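Local structure of tyrosinase (Burkholderia thailandensis, 5ZRD) at residues 29-34 / 138-142; 61-65 / 75-79; 252-256 / 270-275; 418-423 / 490-495. The protein catalyses the hydroxylation of monophenols to catechols and, as in other tyrosinases, probably oxidises catechols further to o-quinones, at a pair of copper ions. All blocks are in the same frame, centred on the assembly; numbering follows the deposited sequence.

How the interactions relate
Four contacts illustrate how one chain can be tied together at very different sequence spans. From the N terminus, interaction 1 joins helix 27-41 to strand 137-140 and so closes the longest loop, 103 residues between its segments. Nested within it is interaction 2, which brings together the loops before and after the short helix 65-68. Interactions 3 and 4 follow in series, and none of the four cross. Interaction 3 folds the end of helix 250-254 onto the N-terminal part of helix 274-285, near the copper pair, while interaction 4 joins two loops across a span rich in strands. None touch; 2 and 3 come nearest, about 10 Å between closest atoms.

Interaction 1: 29-34 / 138-142; sequences LEDLVR and FELDG
A strand is laid almost perpendicularly across a helix: the axes of helix 29-34 and strand 138-140 cross at -95°, 9.4 Å apart at closest approach. The helix is regular, with Val33 N bonded to Leu29 O (2.9 Å) and Arg34 N to Glu30 O (2.7 Å). The backbones come nearest at Glu30 and Leu140, whose CA atoms lie 6.6 Å apart. Phe138, in the t rotamer, points toward the helix. Val33 CG2 sits over the face of the Phe138 ring, 3.8 Å from its centroid, in a CH-pi contact, and Leu29 CD2 reaches Phe138 CE1 at 4.2 Å. Leu140 CD1 lies 3.9 Å from Glu30 O and 3.6 Å from Arg34 NH1, covering one face of the guanidinium. At its edge, Arg34 NH1 forms a salt bridge with Asp141 OD1 (2.9 Å), while Arg34 NH2 keeps a longer one to Asp31 OD1 (3.7 Å). Asp141 (phi/psi 58/47) and Gly142 (38/36) both have positive phi, which turns the chain back tightly. Strand 143-146 then pairs antiparallel with 137-140. The arrangement is that of a two-stranded beta hairpin packed crosswise on a helix, with a salt-bridge network at its turn, away from the copper site.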
loop_
_atom_site.group_PDB
_atom_site.type_symbol
_atom_site.label_atom_id
_atom_site.label_comp_id
_atom_site.label_asym_id
_atom_site.label_seq_id
_atom_site.Cartn_x
_atom_site.Cartn_y
_atom_site.Cartn_z
ATOM N N LEU A 29 -17.986 -50.373 9.535
ATOM C CA LEU A 29 -16.825 -49.685 10.087
ATOM C C LEU A 29 -15.607 -49.876 9.178
ATOM O O LEU A 29 -14.865 -48.919 8.950
ATOM C CB LEU A 29 -16.528 -50.165 11.506
ATOM C CG LEU A 29 -15.738 -49.179 12.357
ATOM C CD1 LEU A 29 -16.270 -47.762 12.210
ATOM C CD2 LEU A 29 -15.764 -49.581 13.810
ATOM N N GLU A 30 -15.423 -51.071 8.629
ATOM C CA GLU A 30 -14.262 -51.323 7.777
ATOM C C GLU A 30 -14.330 -50.444 6.513
ATOM O O GLU A 30 -13.299 -49.867 6.050
ATOM C CB GLU A 30 -14.181 -52.809 7.432
ATOM C CG GLU A 30 -13.595 -53.668 8.550
ATOM C CD GLU A 30 -13.730 -55.171 8.343
ATOM O OE1 GLU A 30 -13.188 -55.945 9.160
ATOM O OE2 GLU A 30 -14.384 -55.557 7.361
ATOM N N ASP A 31 -15.515 -50.303 5.933
ATOM C CA ASP A 31 -15.610 -49.461 4.719
ATOM C C ASP A 31 -15.215 -48.006 5.016
ATOM O O ASP A 31 -14.483 -47.355 4.247
ATOM C CB ASP A 31 -17.026 -49.484 4.138
ATOM C CG ASP A 31 -17.395 -50.827 3.504
ATOM O OD1 ASP A 31 -16.498 -51.595 3.070
ATOM O OD2 ASP A 31 -18.612 -51.094 3.428
ATOM N N LEU A 32 -15.731 -47.498 6.130
ATOM C CA LEU A 32 -15.429 -46.141 6.549
ATOM C C LEU A 32 -13.913 -45.994 6.747
ATOM O O LEU A 32 -13.314 -45.096 6.161
ATOM C CB LEU A 32 -16.189 -45.809 7.839
ATOM C CG LEU A 32 -15.943 -44.387 8.346
ATOM C CD1 LEU A 32 -16.650 -43.376 7.458
ATOM C CD2 LEU A 32 -16.344 -44.244 9.800
ATOM N N VAL A 33 -13.308 -46.876 7.545
ATOM C CA VAL A 33 -11.865 -46.799 7.793
ATOM C C VAL A 33 -11.112 -46.922 6.464
ATOM O O VAL A 33 -10.214 -46.123 6.185
ATOM C CB VAL A 33 -11.391 -47.830 8.834
ATOM C CG1 VAL A 33 -9.876 -47.975 8.825
ATOM C CG2 VAL A 33 -11.864 -47.475 10.241
ATOM N N ARG A 34 -11.507 -47.881 5.627
ATOM C CA ARG A 34 -10.801 -48.112 4.370
ATOM C C ARG A 34 -10.872 -46.854 3.512
ATOM O O ARG A 34 -9.912 -46.547 2.851
ATOM C CB ARG A 34 -11.365 -49.323 3.613
ATOM C CG ARG A 34 -10.793 -49.517 2.209
ATOM C CD ARG A 34 -11.396 -50.701 1.459
ATOM N NE ARG A 34 -10.928 -51.954 2.029
ATOM C CZ ARG A 34 -11.648 -52.775 2.788
ATOM N NH1 ARG A 34 -11.063 -53.851 3.290
ATOM N NH2 ARG A 34 -12.932 -52.534 3.042
ATOM N N PHE A 138 -6.288 -50.215 14.112
ATOM C CA PHE A 138 -7.469 -50.861 13.569
ATOM C C PHE A 138 -7.048 -52.111 12.777
ATOM O O PHE A 138 -6.003 -52.108 12.119
ATOM C CB PHE A 138 -8.220 -49.866 12.679
ATOM C CG PHE A 138 -9.603 -50.316 12.298
ATOM C CD1 PHE A 138 -10.621 -50.322 13.241
ATOM C CD2 PHE A 138 -9.882 -50.735 10.999
ATOM C CE1 PHE A 138 -11.880 -50.795 12.903
ATOM C CE2 PHE A 138 -11.153 -51.174 10.651
ATOM C CZ PHE A 138 -12.147 -51.196 11.606
ATOM N N GLU A 139 -7.890 -53.141 12.782
ATOM C CA GLU A 139 -7.684 -54.335 11.938
ATOM C C GLU A 139 -8.450 -54.178 10.612
ATOM O O GLU A 139 -9.690 -54.252 10.555
ATOM C CB GLU A 139 -8.110 -55.584 12.714
ATOM C CG GLU A 139 -7.518 -56.885 12.185
ATOM C CD GLU A 139 -6.001 -57.064 12.245
ATOM O OE1 GLU A 139 -5.283 -56.161 12.743
ATOM O OE2 GLU A 139 -5.534 -58.117 11.764
ATOM N N LEU A 140 -7.700 -53.982 9.533
ATOM C CA LEU A 140 -8.259 -53.984 8.192
ATOM C C LEU A 140 -7.508 -54.982 7.286
ATOM O O LEU A 140 -6.273 -54.932 7.200
ATOM C CB LEU A 140 -8.153 -52.569 7.625
ATOM C CG LEU A 140 -8.857 -52.406 6.285
ATOM C CD1 LEU A 140 -10.368 -52.366 6.483
ATOM C CD2 LEU A 140 -8.360 -51.171 5.545
ATOM N N ASP A 141 -8.244 -55.847 6.564
ATOM C CA ASP A 141 -7.627 -56.846 5.653
ATOM C C ASP A 141 -6.658 -57.745 6.448
ATOM O O ASP A 141 -5.496 -57.924 6.042
ATOM C CB ASP A 141 -6.822 -56.178 4.506
ATOM C CG ASP A 141 -7.679 -55.348 3.529
ATOM O OD1 ASP A 141 -8.848 -55.701 3.279
ATOM O OD2 ASP A 141 -7.144 -54.357 2.966
ATOM N N GLY A 142 -7.114 -58.248 7.603
ATOM C CA GLY A 142 -6.276 -58.988 8.569
ATOM C C GLY A 142 -4.858 -58.436 8.720
ATOM O O GLY A 142 -3.924 -59.210 8.881
#

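Interaction 2: 61-65 / 75-79; sequences FQYRK and IYPYW
Phe61 opens the contact: its edge meets the face of Trp79 (chi1 t) in a T-shaped stack, centroids of the Phe61 ring and six-membered Trp79 ring 4.9 Å apart, planes at 70°. The backbone runs extended through Tyr63 (psi 146 to 160°), 152° from the direction of 76-79; CA atoms of Phe61 and Trp79 lie 8.0 Å apart, those of Arg64 and Tyr78 8.3 Å. Tyr63 turns away, its hydroxyl bonded to Asp160. The N of Arg64, N-cap residue of helix 65-68, donates a hydrogen bond to Tyr78 OH (2.9 Å), which is also bonded to Asp68. Arg64 CD packs over the Tyr78 ring (chi1 p), 3.9 Å from its centroid. A water joins Arg64 NE (2.8 Å) to Trp79 O (2.9 Å), while Arg64 NH2 bonds to Phe361 O and NH1 forms a salt bridge with Asp74 of a second subunit. The Trp79 side chain lies about 5 Å from those of copper ligands His57 and His85, placing the Phe61-Trp79 end beside the tyrosinase dicopper site.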
loop_
_atom_site.group_PDB
_atom_site.type_symbol
_atom_site.label_atom_id
_atom_site.label_comp_id
_atom_site.label_asym_id
_atom_site.label_seq_id
_atom_site.Cartn_x
_atom_site.Cartn_y
_atom_site.Cartn_z
ATOM N N PHE A 61 -3.745 -20.591 3.555
ATOM C CA PHE A 61 -4.481 -19.380 3.378
ATOM C C PHE A 61 -4.167 -18.745 2.015
ATOM O O PHE A 61 -3.089 -18.912 1.537
ATOM C CB PHE A 61 -4.106 -18.356 4.452
ATOM C CG PHE A 61 -4.608 -18.606 5.858
ATOM C CD1 PHE A 61 -5.858 -19.169 6.099
ATOM C CD2 PHE A 61 -3.884 -18.151 6.944
ATOM C CE1 PHE A 61 -6.335 -19.322 7.390
ATOM C CE2 PHE A 61 -4.369 -18.301 8.230
ATOM C CZ PHE A 61 -5.587 -18.892 8.453
ATOM N N GLN A 62 -5.123 -17.984 1.463
ATOM C CA GLN A 62 -4.855 -16.879 0.576
ATOM C C GLN A 62 -4.824 -15.563 1.365
ATOM O O GLN A 62 -5.551 -15.405 2.298
ATOM C CB GLN A 62 -5.950 -16.782 -0.473
ATOM C CG GLN A 62 -6.051 -18.027 -1.331
ATOM C CD GLN A 62 -7.111 -17.876 -2.391
ATOM O OE1 GLN A 62 -7.914 -18.786 -2.586
ATOM N NE2 GLN A 62 -7.136 -16.719 -3.053
ATOM N N TYR A 63 -3.987 -14.621 0.959
ATOM C CA TYR A 63 -3.787 -13.396 1.665
ATOM C C TYR A 63 -4.258 -12.205 0.831
ATOM O O TYR A 63 -4.416 -12.286 -0.374
ATOM C CB TYR A 63 -2.308 -13.219 1.998
ATOM C CG TYR A 63 -1.800 -14.276 2.937
ATOM C CD1 TYR A 63 -2.044 -14.196 4.303
ATOM C CD2 TYR A 63 -1.117 -15.384 2.456
ATOM C CE1 TYR A 63 -1.606 -15.188 5.169
ATOM C CE2 TYR A 63 -0.656 -16.371 3.312
ATOM C CZ TYR A 63 -0.920 -16.279 4.667
ATOM O OH TYR A 63 -0.492 -17.261 5.495
ATOM N N ARG A 64 -4.487 -11.121 1.551
ATOM C CA ARG A 64 -4.741 -9.804 1.004
ATOM C C ARG A 64 -3.604 -8.893 1.490
ATOM O O ARG A 64 -3.714 -8.139 2.513
ATOM C CB ARG A 64 -6.123 -9.298 1.437
ATOM C CG ARG A 64 -7.302 -10.132 0.934
ATOM C CD ARG A 64 -8.603 -9.744 1.634
ATOM N NE ARG A 64 -9.697 -10.656 1.371
ATOM C CZ ARG A 64 -10.803 -10.362 0.693
ATOM N NH1 ARG A 64 -10.916 -9.177 0.118
ATOM N NH2 ARG A 64 -11.778 -11.262 0.580
ATOM N N LYS A 65 -2.493 -9.012 0.754
ATOM C CA LYS A 65 -1.242 -8.341 1.088
ATOM C C LYS A 65 -1.479 -6.839 1.279
ATOM O O LYS A 65 -0.915 -6.256 2.207
ATOM C CB LYS A 65 -0.153 -8.647 0.046
ATOM C CG LYS A 65 0.675 -9.894 0.349
ATOM C CD LYS A 65 1.539 -9.731 1.615
ATOM C CE LYS A 65 1.401 -10.833 2.653
ATOM N NZ LYS A 65 2.368 -11.934 2.415
ATOM N N ILE A 75 -7.226 -0.838 8.795
ATOM C CA ILE A 75 -7.150 -2.305 8.609
ATOM C C ILE A 75 -8.440 -2.921 9.178
ATOM O O ILE A 75 -9.102 -2.343 10.052
ATOM C CB ILE A 75 -5.898 -2.900 9.305
ATOM C CG1 ILE A 75 -5.634 -4.345 8.882
ATOM C CG2 ILE A 75 -6.005 -2.785 10.824
ATOM C CD1 ILE A 75 -4.247 -4.884 9.278
ATOM N N TYR A 76 -8.748 -4.103 8.684
ATOM C CA TYR A 76 -9.938 -4.800 9.000
ATOM C C TYR A 76 -9.628 -6.285 8.863
ATOM O O TYR A 76 -8.789 -6.660 8.052
ATOM C CB TYR A 76 -11.089 -4.374 8.079
ATOM C CG TYR A 76 -10.878 -4.695 6.620
ATOM C CD1 TYR A 76 -11.148 -5.948 6.114
ATOM C CD2 TYR A 76 -10.459 -3.728 5.723
ATOM C CE1 TYR A 76 -10.973 -6.249 4.768
ATOM C CE2 TYR A 76 -10.279 -4.010 4.371
ATOM C CZ TYR A 76 -10.533 -5.275 3.885
ATOM O OH TYR A 76 -10.363 -5.569 2.556
ATOM N N PRO A 77 -10.270 -7.101 9.694
ATOM C CA PRO A 77 -10.027 -8.532 9.718
ATOM C C PRO A 77 -10.618 -9.214 8.484
ATOM O O PRO A 77 -11.612 -8.754 7.989
ATOM C CB PRO A 77 -10.748 -9.025 10.977
ATOM C CG PRO A 77 -11.820 -7.976 11.220
ATOM C CD PRO A 77 -11.209 -6.676 10.739
ATOM N N TYR A 78 -9.989 -10.279 8.011
ATOM C CA TYR A 78 -10.483 -11.077 6.894
ATOM C C TYR A 78 -10.039 -12.526 7.115
ATOM O O TYR A 78 -9.205 -12.774 7.989
ATOM C CB TYR A 78 -9.991 -10.526 5.553
ATOM C CG TYR A 78 -8.520 -10.728 5.282
ATOM C CD1 TYR A 78 -7.574 -9.843 5.778
ATOM C CD2 TYR A 78 -8.073 -11.780 4.505
ATOM C CE1 TYR A 78 -6.224 -9.998 5.505
ATOM C CE2 TYR A 78 -6.724 -11.962 4.239
ATOM C CZ TYR A 78 -5.792 -11.067 4.738
ATOM O OH TYR A 78 -4.459 -11.257 4.493
ATOM N N TRP A 79 -10.606 -13.449 6.331
ATOM C CA TRP A 79 -10.292 -14.882 6.481
ATOM C C TRP A 79 -9.746 -15.445 5.170
ATOM O O TRP A 79 -10.422 -15.346 4.114
ATOM C CB TRP A 79 -11.539 -15.658 6.894
ATOM C CG TRP A 79 -11.310 -17.088 7.240
ATOM C CD1 TRP A 79 -11.985 -18.157 6.727
ATOM C CD2 TRP A 79 -10.394 -17.614 8.216
ATOM N NE1 TRP A 79 -11.532 -19.319 7.302
ATOM C CE2 TRP A 79 -10.555 -19.013 8.221
ATOM C CE3 TRP A 79 -9.450 -17.063 9.085
ATOM C CZ2 TRP A 79 -9.823 -19.846 9.079
ATOM C CZ3 TRP A 79 -8.727 -17.890 9.929
ATOM C CH2 TRP A 79 -8.909 -19.263 9.924
HETATM O O HOH W 1 -10.204 -13.283 2.137
#

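Interaction 3: 252-256 / 270-275; sequences VFSNT and VTPVES
Glu274 dominates the polar side: its OE2 accepts a hydrogen bond from Thr256 N (2.8 Å), while its OE1 bonds to Gly86 N. The extended t,t side chain thus reaches across to the first turn of helix 256-265. A backbone bond, Val273 N to Phe253 O (2.9 Å), fixes the register, with Phe253 and Pro272 CA atoms 4.2 Å apart and those of Asn255 and Glu274 5.3 Å apart. Asn255 breaks from helical to extended conformation (-166/161), and its side chain caps helix 256-265 at a backbone N beyond Thr256. Separately, Asn255 ND2 donates to Ser254 OG (2.7 Å). Farther out, Pro272 CB lies 3.3 Å from Val252 O. Val273 CG1 stands over the Phe253 face, 4.0 Å from the centroid, a CH-pi contact; Val252 CG2 meets Val270 CG2 at 3.9 Å. Phe253 also stacks on Trp330. Glu274 lies about 4 Å, side chain to side chain, from the copper ligands His85 and His277, so this buried junction belongs to the surroundings of the tyrosinase type 3 dicopper centre.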
loop_
_atom_site.group_PDB
_atom_site.type_symbol
_atom_site.label_atom_id
_atom_site.label_comp_id
_atom_site.label_asym_id
_atom_site.label_seq_id
_atom_site.Cartn_x
_atom_site.Cartn_y
_atom_site.Cartn_z
ATOM N N VAL A 252 -31.108 -16.517 13.052
ATOM C CA VAL A 252 -30.497 -16.502 14.358
ATOM C C VAL A 252 -30.130 -17.922 14.777
ATOM O O VAL A 252 -29.297 -18.095 15.677
ATOM C CB VAL A 252 -31.384 -15.804 15.395
ATOM C CG1 VAL A 252 -31.657 -14.384 14.954
ATOM C CG2 VAL A 252 -32.672 -16.553 15.699
ATOM N N PHE A 253 -30.723 -18.918 14.102
ATOM C CA PHE A 253 -30.286 -20.273 14.269
ATOM C C PHE A 253 -28.862 -20.435 13.729
ATOM O O PHE A 253 -28.073 -21.214 14.273
ATOM C CB PHE A 253 -31.202 -21.271 13.556
ATOM C CG PHE A 253 -30.729 -22.704 13.589
ATOM C CD1 PHE A 253 -30.823 -23.445 14.751
ATOM C CD2 PHE A 253 -30.109 -23.275 12.493
ATOM C CE1 PHE A 253 -30.383 -24.761 14.791
ATOM C CE2 PHE A 253 -29.642 -24.583 12.525
ATOM C CZ PHE A 253 -29.785 -25.330 13.676
ATOM N N SER A 254 -28.551 -19.700 12.662
ATOM C CA SER A 254 -27.407 -20.007 11.844
ATOM C C SER A 254 -26.086 -19.628 12.521
ATOM O O SER A 254 -25.110 -20.265 12.219
ATOM C CB SER A 254 -27.505 -19.352 10.500
ATOM O OG SER A 254 -27.319 -17.952 10.616
ATOM N N ASN A 255 -26.010 -18.611 13.372
ATOM C CA ASN A 255 -24.672 -18.052 13.662
ATOM C C ASN A 255 -24.679 -17.141 14.898
ATOM O O ASN A 255 -25.704 -16.604 15.275
ATOM C CB ASN A 255 -24.122 -17.296 12.450
ATOM C CG ASN A 255 -24.719 -15.922 12.227
ATOM O OD1 ASN A 255 -24.175 -14.933 12.724
ATOM N ND2 ASN A 255 -25.785 -15.827 11.425
ATOM N N THR A 256 -23.499 -16.922 15.460
ATOM C CA THR A 256 -23.339 -16.192 16.731
ATOM C C THR A 256 -23.549 -14.693 16.553
ATOM O O THR A 256 -23.938 -14.007 17.510
ATOM C CB THR A 256 -21.964 -16.456 17.361
ATOM O OG1 THR A 256 -20.938 -16.292 16.372
ATOM C CG2 THR A 256 -21.866 -17.852 17.946
ATOM N N VAL A 270 -31.913 -16.683 22.513
ATOM C CA VAL A 270 -31.792 -17.721 21.494
ATOM C C VAL A 270 -30.334 -18.198 21.425
ATOM O O VAL A 270 -29.395 -17.448 21.666
ATOM C CB VAL A 270 -32.322 -17.275 20.123
ATOM C CG1 VAL A 270 -33.682 -16.617 20.233
ATOM C CG2 VAL A 270 -31.371 -16.373 19.411
ATOM N N THR A 271 -30.186 -19.466 21.085
ATOM C CA THR A 271 -28.903 -20.094 20.926
ATOM C C THR A 271 -28.780 -20.627 19.495
ATOM O O THR A 271 -29.542 -21.497 19.121
ATOM C CB THR A 271 -28.713 -21.271 21.887
ATOM O OG1 THR A 271 -28.772 -20.731 23.201
ATOM C CG2 THR A 271 -27.393 -21.986 21.670
ATOM N N PRO A 272 -27.803 -20.133 18.736
ATOM C CA PRO A 272 -27.503 -20.625 17.419
ATOM C C PRO A 272 -26.803 -21.988 17.488
ATOM O O PRO A 272 -26.116 -22.318 18.476
ATOM C CB PRO A 272 -26.561 -19.583 16.809
ATOM C CG PRO A 272 -25.829 -19.000 18.010
ATOM C CD PRO A 272 -26.742 -19.228 19.189
ATOM N N VAL A 273 -26.966 -22.778 16.440
ATOM C CA VAL A 273 -26.301 -24.066 16.427
ATOM C C VAL A 273 -24.780 -23.865 16.492
ATOM O O VAL A 273 -24.068 -24.739 16.962
ATOM C CB VAL A 273 -26.679 -24.925 15.207
ATOM C CG1 VAL A 273 -26.241 -24.320 13.887
ATOM C CG2 VAL A 273 -26.104 -26.323 15.368
ATOM N N GLU A 274 -24.298 -22.716 16.010
ATOM C CA GLU A 274 -22.875 -22.404 15.987
ATOM C C GLU A 274 -22.259 -22.408 17.403
ATOM O O GLU A 274 -21.058 -22.616 17.529
ATOM C CB GLU A 274 -22.605 -21.052 15.327
ATOM C CG GLU A 274 -21.176 -20.905 14.860
ATOM C CD GLU A 274 -20.845 -19.602 14.145
ATOM O OE1 GLU A 274 -19.671 -19.472 13.619
ATOM O OE2 GLU A 274 -21.713 -18.684 14.177
ATOM N N SER A 275 -23.071 -22.143 18.417
ATOM C CA SER A 275 -22.603 -21.940 19.791
ATOM C C SER A 275 -22.119 -23.259 20.410
ATOM O O SER A 275 -20.965 -23.389 20.752
ATOM C CB SER A 275 -23.673 -21.236 20.610
ATOM O OG SER A 275 -23.179 -20.826 21.880
#

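Interaction 4: 418-423 / 490-495; sequences VPSGNS and LSAMPA
Backbone hydrogen bonds carry this contact of two turns: Ser423 N donates to Met493 O (2.6 Å) and Ala495 N to Gly421 O (2.8 Å), making a single beta bridge between Asn422 and Pro494, CA atoms 4.0 Å apart. Each segment itself holds a turn, type II from Pro419 to Asn422, closed by Asn422 N to Pro419 O (3.0 Å), and type I from Leu490 to Met493, closed by Met493 N to Leu490 O (2.9 Å). Gly421 holds positive phi (86/-9). One side chain bonds across: Asn422, in the m rotamer (chi1 -87°), gives its ND2 to Ser491 O (2.9 Å). CA-H...O contacts add to this, Ser491 CA to Ser423 O (3.3 Å) and Pro494 CA to Gly421 O (3.5 Å). One water links Ser423 OG (2.7 Å) with Ala495 O (2.9 Å); Ser423 OG also bonds Lys425 N. The pair joins the loop between helix 410-415 and strand 426-430 to that between strands 485-489 and 502-509, with Leu490, Met493 and Pro494 resting on strand 456-466.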
loop_
_atom_site.group_PDB
_atom_site.type_symbol
_atom_site.label_atom_id
_atom_site.label_comp_id
_atom_site.label_asym_id
_atom_site.label_seq_id
_atom_site.Cartn_x
_atom_site.Cartn_y
_atom_site.Cartn_z
ATOM N N VAL A 418 -37.147 -22.094 33.402
ATOM C CA VAL A 418 -36.791 -21.366 34.609
ATOM C C VAL A 418 -37.493 -22.033 35.799
ATOM O O VAL A 418 -38.717 -22.053 35.852
ATOM C CB VAL A 418 -37.178 -19.883 34.479
ATOM C CG1 VAL A 418 -36.823 -19.093 35.745
ATOM C CG2 VAL A 418 -36.540 -19.267 33.235
ATOM N N PRO A 419 -36.731 -22.595 36.747
ATOM C CA PRO A 419 -37.372 -23.068 37.975
ATOM C C PRO A 419 -38.220 -21.939 38.588
ATOM O O PRO A 419 -37.768 -20.791 38.571
ATOM C CB PRO A 419 -36.241 -23.423 38.955
ATOM C CG PRO A 419 -35.007 -23.525 38.076
ATOM C CD PRO A 419 -35.270 -22.620 36.886
ATOM N N SER A 420 -39.421 -22.262 39.099
ATOM C CA SER A 420 -40.342 -21.278 39.724
ATOM C C SER A 420 -39.643 -20.548 40.888
ATOM O O SER A 420 -39.048 -21.180 41.754
ATOM C CB SER A 420 -41.585 -21.960 40.223
ATOM O OG SER A 420 -41.234 -22.765 41.340
ATOM N N GLY A 421 -39.743 -19.217 40.892
ATOM C CA GLY A 421 -39.097 -18.348 41.881
ATOM C C GLY A 421 -37.670 -17.980 41.508
ATOM O O GLY A 421 -37.065 -17.148 42.163
ATOM N N ASN A 422 -37.109 -18.601 40.471
ATOM C CA ASN A 422 -35.785 -18.236 39.997
ATOM C C ASN A 422 -35.933 -17.112 38.949
ATOM O O ASN A 422 -37.030 -16.872 38.455
ATOM C CB ASN A 422 -35.046 -19.477 39.508
ATOM C CG ASN A 422 -34.303 -20.211 40.598
ATOM O OD1 ASN A 422 -34.616 -20.106 41.778
ATOM N ND2 ASN A 422 -33.276 -20.933 40.205
ATOM N N SER A 423 -34.877 -16.361 38.649
ATOM C CA SER A 423 -35.041 -15.128 37.782
ATOM C C SER A 423 -35.323 -15.496 36.323
ATOM O O SER A 423 -34.678 -16.393 35.773
ATOM C CB SER A 423 -33.826 -14.245 37.853
ATOM O OG SER A 423 -34.045 -13.031 37.131
ATOM N N LEU A 490 -30.076 -15.585 34.006
ATOM C CA LEU A 490 -29.966 -15.471 35.482
ATOM C C LEU A 490 -30.870 -16.517 36.163
ATOM O O LEU A 490 -31.133 -16.429 37.359
ATOM C CB LEU A 490 -30.347 -14.039 35.884
ATOM C CG LEU A 490 -29.313 -12.970 35.514
ATOM C CD1 LEU A 490 -29.942 -11.597 35.422
ATOM C CD2 LEU A 490 -28.173 -12.957 36.517
ATOM N N SER A 491 -31.264 -17.561 35.431
ATOM C CA SER A 491 -32.186 -18.591 35.904
ATOM C C SER A 491 -31.546 -19.485 36.977
ATOM O O SER A 491 -32.248 -20.284 37.547
ATOM C CB SER A 491 -32.670 -19.434 34.752
ATOM O OG SER A 491 -31.559 -19.960 34.050
ATOM N N ALA A 492 -30.225 -19.440 37.178
ATOM C CA ALA A 492 -29.659 -20.186 38.280
ATOM C C ALA A 492 -30.033 -19.487 39.595
ATOM O O ALA A 492 -29.899 -20.099 40.619
ATOM C CB ALA A 492 -28.151 -20.338 38.163
ATOM N N MET A 493 -30.522 -18.245 39.583
ATOM C CA MET A 493 -30.660 -17.570 40.868
ATOM C C MET A 493 -32.115 -17.229 41.208
ATOM O O MET A 493 -32.978 -17.047 40.355
ATOM C CB MET A 493 -29.750 -16.347 41.041
ATOM C CG MET A 493 -29.647 -15.356 39.922
ATOM S SD MET A 493 -28.101 -14.346 40.048
ATOM C CE MET A 493 -28.158 -13.713 41.725
ATOM N N PRO A 494 -32.387 -17.196 42.526
ATOM C CA PRO A 494 -33.659 -16.726 43.055
ATOM C C PRO A 494 -33.925 -15.300 42.560
ATOM O O PRO A 494 -33.011 -14.481 42.509
ATOM C CB PRO A 494 -33.473 -16.761 44.580
ATOM C CG PRO A 494 -32.423 -17.820 44.787
ATOM C CD PRO A 494 -31.471 -17.557 43.639
ATOM N N ALA A 495 -35.161 -15.040 42.154
ATOM C CA ALA A 495 -35.479 -13.813 41.446
ATOM C C ALA A 495 -35.129 -12.596 42.310
ATOM O O ALA A 495 -34.606 -11.598 41.807
ATOM C CB ALA A 495 -36.922 -13.819 41.062
HETATM O O HOH W 2 -34.994 -11.275 38.977
HETATM O O HOH W 3 -33.366 -16.145 33.288
#